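Local coordinates for N-acetylgalactosaminyltransferase 7 (Homo sapiens, PDB 6IWR), which belongs to the polypeptide GalNAc transferase family and pairs a GT-A-type glycosyltransferase domain with a ricin-type beta-trefoil lectin domain, at residues Gly84-Leu98 with Val118-Asn130. Sequence-based numbering, arbitrary orientation.
Sequences GVVGGPGEKAKPLVL and VASDMISLDRSVN
Leu96 and Leu98 are two bumps that the loop 84-98 presses against the short helix 117-122 and Ile123 just after it. The CD1 branch of Leu96 settles into a hollow lined by Ala119, Met122 and Ile123, its nearest carbon being Ile123 CG1 at 3.7 Å; the two side chains run past each other in opposite directions. Leu98 has CG anti to the carbonyl carbon (chi1 -69°), which directs the branch at the helix; CD2 then meets Met122 SD tip to tip, 3.9 Å apart, while CD1 slides along Val118 CG2. Ile106 of helix 103-113 touches both Leu98 and Val118, extending this apolar patch.

Further along, the relief is reversed: Ile123 supplies the bump and Gly90 the hollow. Ile123 CG2 lies 3.7 Å from Gly90 CA, close enough that the absence of a side chain there is what admits the branch. This is loop packing alongside helix 160-173 of the GT-A-type glycosyltransferase fold, where Ser120 and Asp126 are tied to that helix through Ser161, Arg165 and His168. From Ser124 a type I turn runs to Arg127, and within it Ser124 forms an ST turn, its OG accepting from Asp126 N at 2.8 Å.

Next to this turn, the bent Glu91 side chain brings its carboxylate against the backbone at Arg127. Ser128 N donates to Glu91 OE2 (3.1 Å, N-H...O 164°) from above the carboxylate plane, and Gly84 N reaches the same oxygen at 2.9 Å from the opposite face. Val85 N binds Glu91 OE1, so three backbone N-H groups restrain the group's rotation. Arg127 itself extends past Gly90, with Ala93 CB 4.2 Å above one face of the guanidinium plane, offset toward its rim, and on to a salt bridge between its NE and Glu245.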
ATOM      1  N   GLY A  84      24.549 -20.457 -20.248  1.00 29.72           N
ATOM      2  CA  GLY A  84      23.481 -21.199 -20.887  1.00 27.68           C
ATOM      3  C   GLY A  84      23.223 -20.709 -22.299  1.00 35.34           C
ATOM      4  O   GLY A  84      22.897 -21.499 -23.196  1.00 33.40           O
ATOM      5  N   VAL A  85      23.358 -19.394 -22.515  1.00 33.19           N
ATOM      6  CA  VAL A  85      23.291 -18.788 -23.833  1.00 32.43           C
ATOM      7  C   VAL A  85      24.346 -17.696 -23.901  1.00 34.71           C
ATOM      8  O   VAL A  85      24.308 -16.743 -23.117  1.00 38.03           O
ATOM      9  CB  VAL A  85      21.878 -18.238 -24.117  1.00 37.68           C
ATOM     10  CG1 VAL A  85      21.776 -17.613 -25.514  1.00 32.56           C
ATOM     11  CG2 VAL A  85      20.846 -19.338 -23.941  1.00 29.41           C
ATOM     12  N   VAL A  86      25.305 -17.863 -24.811  1.00 30.85           N
ATOM     13  CA  VAL A  86      26.317 -16.849 -25.149  1.00 37.12           C
ATOM     14  C   VAL A  86      25.613 -15.653 -25.794  1.00 37.64           C
ATOM     15  O   VAL A  86      25.049 -15.771 -26.880  1.00 46.29           O
ATOM     16  CB  VAL A  86      27.399 -17.422 -26.075  1.00 36.97           C
ATOM     17  CG1 VAL A  86      28.721 -16.592 -25.910  1.00 33.43           C
ATOM     18  CG2 VAL A  86      27.657 -18.939 -25.734  1.00 33.03           C
ATOM     19  N   GLY A  87      25.649 -14.502 -25.146  1.00 38.87           N
ATOM     20  CA  GLY A  87      26.150 -14.408 -23.812  1.00 39.51           C
ATOM     21  C   GLY A  87      25.024 -13.708 -23.093  1.00 49.92           C
ATOM     22  O   GLY A  87      25.050 -13.558 -21.867  1.00 73.63           O
ATOM     23  N   GLY A  88      24.025 -13.251 -23.841  1.00 33.05           N
ATOM     24  CA  GLY A  88      22.848 -12.698 -23.207  1.00 51.69           C
ATOM     25  C   GLY A  88      21.743 -13.729 -23.150  1.00 43.70           C
ATOM     26  O   GLY A  88      21.925 -14.848 -23.637  1.00 48.54           O
ATOM     27  N   PRO A  89      20.599 -13.417 -22.497  1.00 33.10           N
ATOM     28  CA  PRO A  89      20.334 -12.443 -21.436  1.00 34.06           C
ATOM     29  C   PRO A  89      20.123 -13.109 -20.079  1.00 37.11           C
ATOM     30  O   PRO A  89      19.681 -14.249 -20.018  1.00 39.45           O
ATOM     31  CB  PRO A  89      19.034 -11.800 -21.891  1.00 35.38           C
ATOM     32  CG  PRO A  89      18.279 -12.937 -22.444  1.00 38.25           C
ATOM     33  CD  PRO A  89      19.330 -13.809 -23.149  1.00 35.15           C
ATOM     34  N   GLY A  90      20.398 -12.407 -18.991  1.00 29.77           N
ATOM     35  CA  GLY A  90      20.318 -13.036 -17.694  1.00 32.29           C
ATOM     36  C   GLY A  90      21.644 -13.525 -17.153  1.00 35.91           C
ATOM     37  O   GLY A  90      21.748 -13.794 -15.942  1.00 34.54           O
ATOM     38  N   GLU A  91      22.644 -13.622 -18.002  1.00 26.79           N
ATOM     39  CA  GLU A  91      23.939 -14.099 -17.595  1.00 33.94           C
ATOM     40  C   GLU A  91      24.889 -12.923 -17.547  1.00 44.34           C
ATOM     41  O   GLU A  91      24.775 -12.000 -18.332  1.00 51.74           O
ATOM     42  CB  GLU A  91      24.457 -15.150 -18.581  1.00 38.27           C
ATOM     43  CG  GLU A  91      23.474 -15.644 -19.631  1.00 33.69           C
ATOM     44  CD  GLU A  91      23.381 -17.152 -19.699  1.00 33.22           C
ATOM     45  OE1 GLU A  91      22.459 -17.672 -20.328  1.00 33.58           O
ATOM     46  OE2 GLU A  91      24.221 -17.823 -19.115  1.00 29.64           O
ATOM     47  N   LYS A  92      25.848 -12.936 -16.643  1.00 43.90           N
ATOM     48  CA  LYS A  92      25.958 -13.881 -15.569  1.00 33.17           C
ATOM     49  C   LYS A  92      25.148 -13.289 -14.458  1.00 42.84           C
ATOM     50  O   LYS A  92      25.673 -12.766 -13.493  1.00 32.53           O
ATOM     51  CB  LYS A  92      27.415 -14.015 -15.138  1.00 41.41           C
ATOM     52  CG  LYS A  92      28.401 -12.998 -15.706  1.00 35.63           C
ATOM     53  CD  LYS A  92      28.510 -13.129 -17.209  1.00 36.99           C
ATOM     54  CE  LYS A  92      29.821 -13.756 -17.621  1.00 42.34           C
ATOM     55  NZ  LYS A  92      30.468 -13.005 -18.726  1.00 43.38           N
ATOM     56  N   ALA A  93      23.844 -13.366 -14.602  1.00 41.94           N
ATOM     57  CA  ALA A  93      22.944 -12.594 -13.781  1.00 33.68           C
ATOM     58  C   ALA A  93      23.098 -11.091 -13.966  1.00 38.44           C
ATOM     59  O   ALA A  93      22.926 -10.349 -13.024  1.00 37.47           O
ATOM     60  CB  ALA A  93      23.103 -12.969 -12.327  1.00 29.76           C
ATOM     61  N   LYS A  94      23.399 -10.638 -15.180  1.00 35.98           N
ATOM     62  CA  LYS A  94      23.226  -9.240 -15.484  1.00 37.81           C
ATOM     63  C   LYS A  94      21.756  -8.941 -15.387  1.00 36.86           C
ATOM     64  O   LYS A  94      20.964  -9.765 -15.772  1.00 36.93           O
ATOM     65  CB  LYS A  94      23.703  -8.965 -16.904  1.00 41.38           C
ATOM     66  CG  LYS A  94      24.873  -8.018 -17.005  1.00 44.15           C
ATOM     67  CD  LYS A  94      24.582  -6.904 -17.993  1.00 52.56           C
ATOM     68  CE  LYS A  94      24.168  -7.451 -19.345  1.00 51.27           C
ATOM     69  NZ  LYS A  94      24.337  -6.457 -20.435  1.00 41.85           N
ATOM     70  N   PRO A  95      21.376  -7.774 -14.888  1.00 35.00           N
ATOM     71  CA  PRO A  95      19.945  -7.454 -14.841  1.00 30.69           C
ATOM     72  C   PRO A  95      19.375  -7.367 -16.249  1.00 32.55           C
ATOM     73  O   PRO A  95      20.035  -6.911 -17.184  1.00 36.19           O
ATOM     74  CB  PRO A  95      19.883  -6.108 -14.099  1.00 33.07           C
ATOM     75  CG  PRO A  95      21.259  -5.620 -13.977  1.00 30.62           C
ATOM     76  CD  PRO A  95      22.192  -6.767 -14.178  1.00 30.30           C
ATOM     77  N   LEU A  96      18.152  -7.844 -16.392  1.00 30.77           N
ATOM     78  CA  LEU A  96      17.446  -7.910 -17.662  1.00 27.50           C
ATOM     79  C   LEU A  96      16.318  -6.882 -17.641  1.00 31.91           C
ATOM     80  O   LEU A  96      15.239  -7.142 -17.095  1.00 28.63           O
ATOM     81  CB  LEU A  96      16.891  -9.307 -17.881  1.00 31.87           C
ATOM     82  CG  LEU A  96      16.724  -9.774 -19.322  1.00 31.61           C
ATOM     83  CD1 LEU A  96      15.650 -10.852 -19.373  1.00 29.59           C
ATOM     84  CD2 LEU A  96      16.407  -8.635 -20.265  1.00 25.91           C
ATOM     85  N   VAL A  97      16.563  -5.740 -18.275  1.00 30.42           N
ATOM     86  CA  VAL A  97      15.651  -4.612 -18.279  1.00 25.90           C
ATOM     87  C   VAL A  97      14.897  -4.641 -19.605  1.00 30.33           C
ATOM     88  O   VAL A  97      15.516  -4.669 -20.669  1.00 41.64           O
ATOM     89  CB  VAL A  97      16.423  -3.297 -18.063  1.00 24.26           C
ATOM     90  CG1 VAL A  97      15.498  -2.098 -18.009  1.00 19.88           C
ATOM     91  CG2 VAL A  97      17.230  -3.379 -16.774  1.00 22.57           C
ATOM     92  N   LEU A  98      13.560  -4.655 -19.554  1.00 32.17           N
ATOM     93  CA  LEU A  98      12.666  -4.834 -20.701  1.00 31.73           C
ATOM     94  C   LEU A  98      11.807  -3.595 -20.968  1.00 33.76           C
ATOM     95  O   LEU A  98      12.043  -2.522 -20.411  1.00 38.44           O
ATOM     96  CB  LEU A  98      11.769  -6.049 -20.456  1.00 31.48           C
ATOM     97  CG  LEU A  98      12.396  -7.442 -20.461  1.00 35.72           C
ATOM     98  CD1 LEU A  98      11.309  -8.513 -20.430  1.00 30.75           C
ATOM     99  CD2 LEU A  98      13.304  -7.625 -21.666  1.00 32.13           C
ATOM    100  N   VAL A 118       7.705 -12.810 -18.045  1.00 29.35           N
ATOM    101  CA  VAL A 118       8.192 -12.587 -19.400  1.00 26.16           C
ATOM    102  C   VAL A 118       9.706 -12.455 -19.380  1.00 29.10           C
ATOM    103  O   VAL A 118      10.405 -13.046 -20.213  1.00 31.22           O
ATOM    104  CB  VAL A 118       7.500 -11.376 -20.062  1.00 29.21           C
ATOM    105  CG1 VAL A 118       6.217 -11.003 -19.336  1.00 30.42           C
ATOM    106  CG2 VAL A 118       8.439 -10.182 -20.199  1.00 31.45           C
ATOM    107  N   ALA A 119      10.244 -11.749 -18.381  1.00 30.16           N
ATOM    108  CA  ALA A 119      11.690 -11.689 -18.207  1.00 25.97           C
ATOM    109  C   ALA A 119      12.264 -13.072 -17.916  1.00 31.81           C
ATOM    110  O   ALA A 119      13.160 -13.541 -18.637  1.00 29.30           O
ATOM    111  CB  ALA A 119      12.050 -10.701 -17.103  1.00 23.83           C
ATOM    112  N   SER A 120      11.744 -13.763 -16.887  1.00 30.56           N
ATOM    113  CA  SER A 120      12.281 -15.085 -16.563  1.00 27.47           C
ATOM    114  C   SER A 120      12.274 -16.007 -17.777  1.00 32.37           C
ATOM    115  O   SER A 120      13.219 -16.787 -17.983  1.00 33.82           O
ATOM    116  CB  SER A 120      11.502 -15.747 -15.432  1.00 23.97           C
ATOM    117  OG  SER A 120      11.846 -17.121 -15.403  1.00 22.52           O
ATOM    118  N   ASP A 121      11.212 -15.944 -18.586  1.00 29.44           N
ATOM    119  CA  ASP A 121      11.092 -16.863 -19.710  1.00 29.70           C
ATOM    120  C   ASP A 121      12.163 -16.647 -20.778  1.00 27.57           C
ATOM    121  O   ASP A 121      12.381 -17.549 -21.587  1.00 37.40           O
ATOM    122  CB  ASP A 121       9.702 -16.759 -20.346  1.00 26.56           C
ATOM    123  CG  ASP A 121       8.642 -17.485 -19.552  1.00 31.76           C
ATOM    124  OD1 ASP A 121       8.979 -18.042 -18.480  1.00 34.58           O
ATOM    125  OD2 ASP A 121       7.471 -17.501 -20.004  1.00 33.47           O
ATOM    126  N   MET A 122      12.837 -15.495 -20.826  1.00 29.56           N
ATOM    127  CA  MET A 122      13.890 -15.317 -21.824  1.00 26.96           C
ATOM    128  C   MET A 122      15.292 -15.561 -21.282  1.00 29.80           C
ATOM    129  O   MET A 122      16.254 -15.529 -22.061  1.00 32.51           O
ATOM    130  CB  MET A 122      13.823 -13.927 -22.471  1.00 29.13           C
ATOM    131  CG  MET A 122      13.102 -12.861 -21.727  1.00 35.99           C
ATOM    132  SD  MET A 122      13.059 -11.364 -22.745  1.00 40.30           S
ATOM    133  CE  MET A 122      11.436 -11.476 -23.487  1.00 40.93           C
ATOM    134  N   ILE A 123      15.428 -15.815 -19.969  1.00 27.78           N
ATOM    135  CA  ILE A 123      16.691 -16.187 -19.349  1.00 24.50           C
ATOM    136  C   ILE A 123      16.808 -17.702 -19.412  1.00 22.90           C
ATOM    137  O   ILE A 123      15.832 -18.419 -19.188  1.00 27.51           O
ATOM    138  CB  ILE A 123      16.761 -15.660 -17.902  1.00 31.11           C
ATOM    139  CG1 ILE A 123      16.462 -14.145 -17.873  1.00 31.74           C
ATOM    140  CG2 ILE A 123      18.105 -16.013 -17.241  1.00 27.00           C
ATOM    141  CD1 ILE A 123      16.442 -13.493 -16.477  1.00 22.13           C
ATOM    142  N   SER A 124      17.981 -18.199 -19.775  1.00 22.46           N
ATOM    143  CA  SER A 124      18.180 -19.643 -19.874  1.00 26.95           C
ATOM    144  C   SER A 124      17.873 -20.344 -18.550  1.00 27.31           C
ATOM    145  O   SER A 124      18.111 -19.801 -17.468  1.00 26.47           O
ATOM    146  CB  SER A 124      19.623 -19.964 -20.299  1.00 24.50           C
ATOM    147  OG  SER A 124      19.892 -21.354 -20.190  1.00 27.77           O
ATOM    148  N   LEU A 125      17.353 -21.569 -18.637  1.00 28.34           N
ATOM    149  CA  LEU A 125      17.275 -22.397 -17.440  1.00 27.11           C
ATOM    150  C   LEU A 125      18.654 -22.792 -16.918  1.00 30.44           C
ATOM    151  O   LEU A 125      18.776 -23.121 -15.730  1.00 35.51           O
ATOM    152  CB  LEU A 125      16.458 -23.650 -17.709  1.00 24.69           C
ATOM    153  CG  LEU A 125      15.038 -23.378 -18.193  1.00 22.73           C
ATOM    154  CD1 LEU A 125      14.371 -24.696 -18.593  1.00 23.63           C
ATOM    155  CD2 LEU A 125      14.259 -22.642 -17.129  1.00 23.72           C
ATOM    156  N   ASP A 126      19.688 -22.747 -17.770  1.00 23.21           N
ATOM    157  CA  ASP A 126      21.050 -23.144 -17.420  1.00 28.24           C
ATOM    158  C   ASP A 126      21.993 -21.949 -17.306  1.00 26.68           C
ATOM    159  O   ASP A 126      23.206 -22.078 -17.458  1.00 28.61           O
ATOM    160  CB  ASP A 126      21.583 -24.138 -18.451  1.00 25.12           C
ATOM    161  CG  ASP A 126      20.732 -25.386 -18.540  1.00 34.83           C
ATOM    162  OD1 ASP A 126      20.466 -26.022 -17.489  1.00 31.94           O
ATOM    163  OD2 ASP A 126      20.304 -25.723 -19.668  1.00 40.55           O
ATOM    164  N   ARG A 127      21.450 -20.780 -17.030  1.00 27.03           N
ATOM    165  CA  ARG A 127      22.263 -19.582 -17.030  1.00 27.27           C
ATOM    166  C   ARG A 127      23.342 -19.665 -15.968  1.00 25.36           C
ATOM    167  O   ARG A 127      23.189 -20.341 -14.950  1.00 29.96           O
ATOM    168  CB  ARG A 127      21.400 -18.347 -16.786  1.00 28.35           C
ATOM    169  CG  ARG A 127      20.897 -18.214 -15.350  1.00 30.06           C
ATOM    170  CD  ARG A 127      20.569 -16.800 -15.146  1.00 29.13           C
ATOM    171  NE  ARG A 127      20.029 -16.499 -13.839  1.00 31.38           N
ATOM    172  CZ  ARG A 127      19.564 -15.294 -13.512  1.00 34.09           C
ATOM    173  NH1 ARG A 127      19.085 -15.068 -12.297  1.00 30.59           N
ATOM    174  NH2 ARG A 127      19.571 -14.320 -14.413  1.00 30.52           N
ATOM    175  N   SER A 128      24.440 -18.963 -16.222  1.00 31.54           N
ATOM    176  CA  SER A 128      25.475 -18.765 -15.224  1.00 31.91           C
ATOM    177  C   SER A 128      24.998 -17.688 -14.261  1.00 35.65           C
ATOM    178  O   SER A 128      23.986 -17.040 -14.529  1.00 35.06           O
ATOM    179  CB  SER A 128      26.780 -18.368 -15.894  1.00 29.57           C
ATOM    180  OG  SER A 128      26.571 -17.234 -16.722  1.00 36.20           O
ATOM    181  N   VAL A 129      25.714 -17.471 -13.159  1.00 35.36           N
ATOM    182  CA  VAL A 129      25.248 -16.554 -12.126  1.00 37.92           C
ATOM    183  C   VAL A 129      26.451 -15.849 -11.510  1.00 34.63           C
ATOM    184  O   VAL A 129      27.582 -16.318 -11.607  1.00 38.09           O
ATOM    185  CB  VAL A 129      24.399 -17.331 -11.088  1.00 32.37           C
ATOM    186  CG1 VAL A 129      24.806 -16.978  -9.696  1.00 38.18           C
ATOM    187  CG2 VAL A 129      22.925 -17.059 -11.322  1.00 28.30           C
ATOM    188  N   ASN A 130      26.207 -14.688 -10.909  1.00 33.96           N
ATOM    189  CA  ASN A 130      27.269 -14.009 -10.190  1.00 29.84           C
ATOM    190  C   ASN A 130      27.638 -14.794  -8.926  1.00 28.79           C
ATOM    191  O   ASN A 130      26.851 -15.575  -8.391  1.00 33.89           O
ATOM    192  CB  ASN A 130      26.849 -12.576  -9.852  1.00 28.40           C
ATOM    193  CG  ASN A 130      25.563 -12.508  -9.018  1.00 30.44           C
ATOM    194  OD1 ASN A 130      24.883 -11.507  -9.007  1.00 33.02           O
ATOM    195  ND2 ASN A 130      25.228 -13.590  -8.321  1.00 44.48           N
TER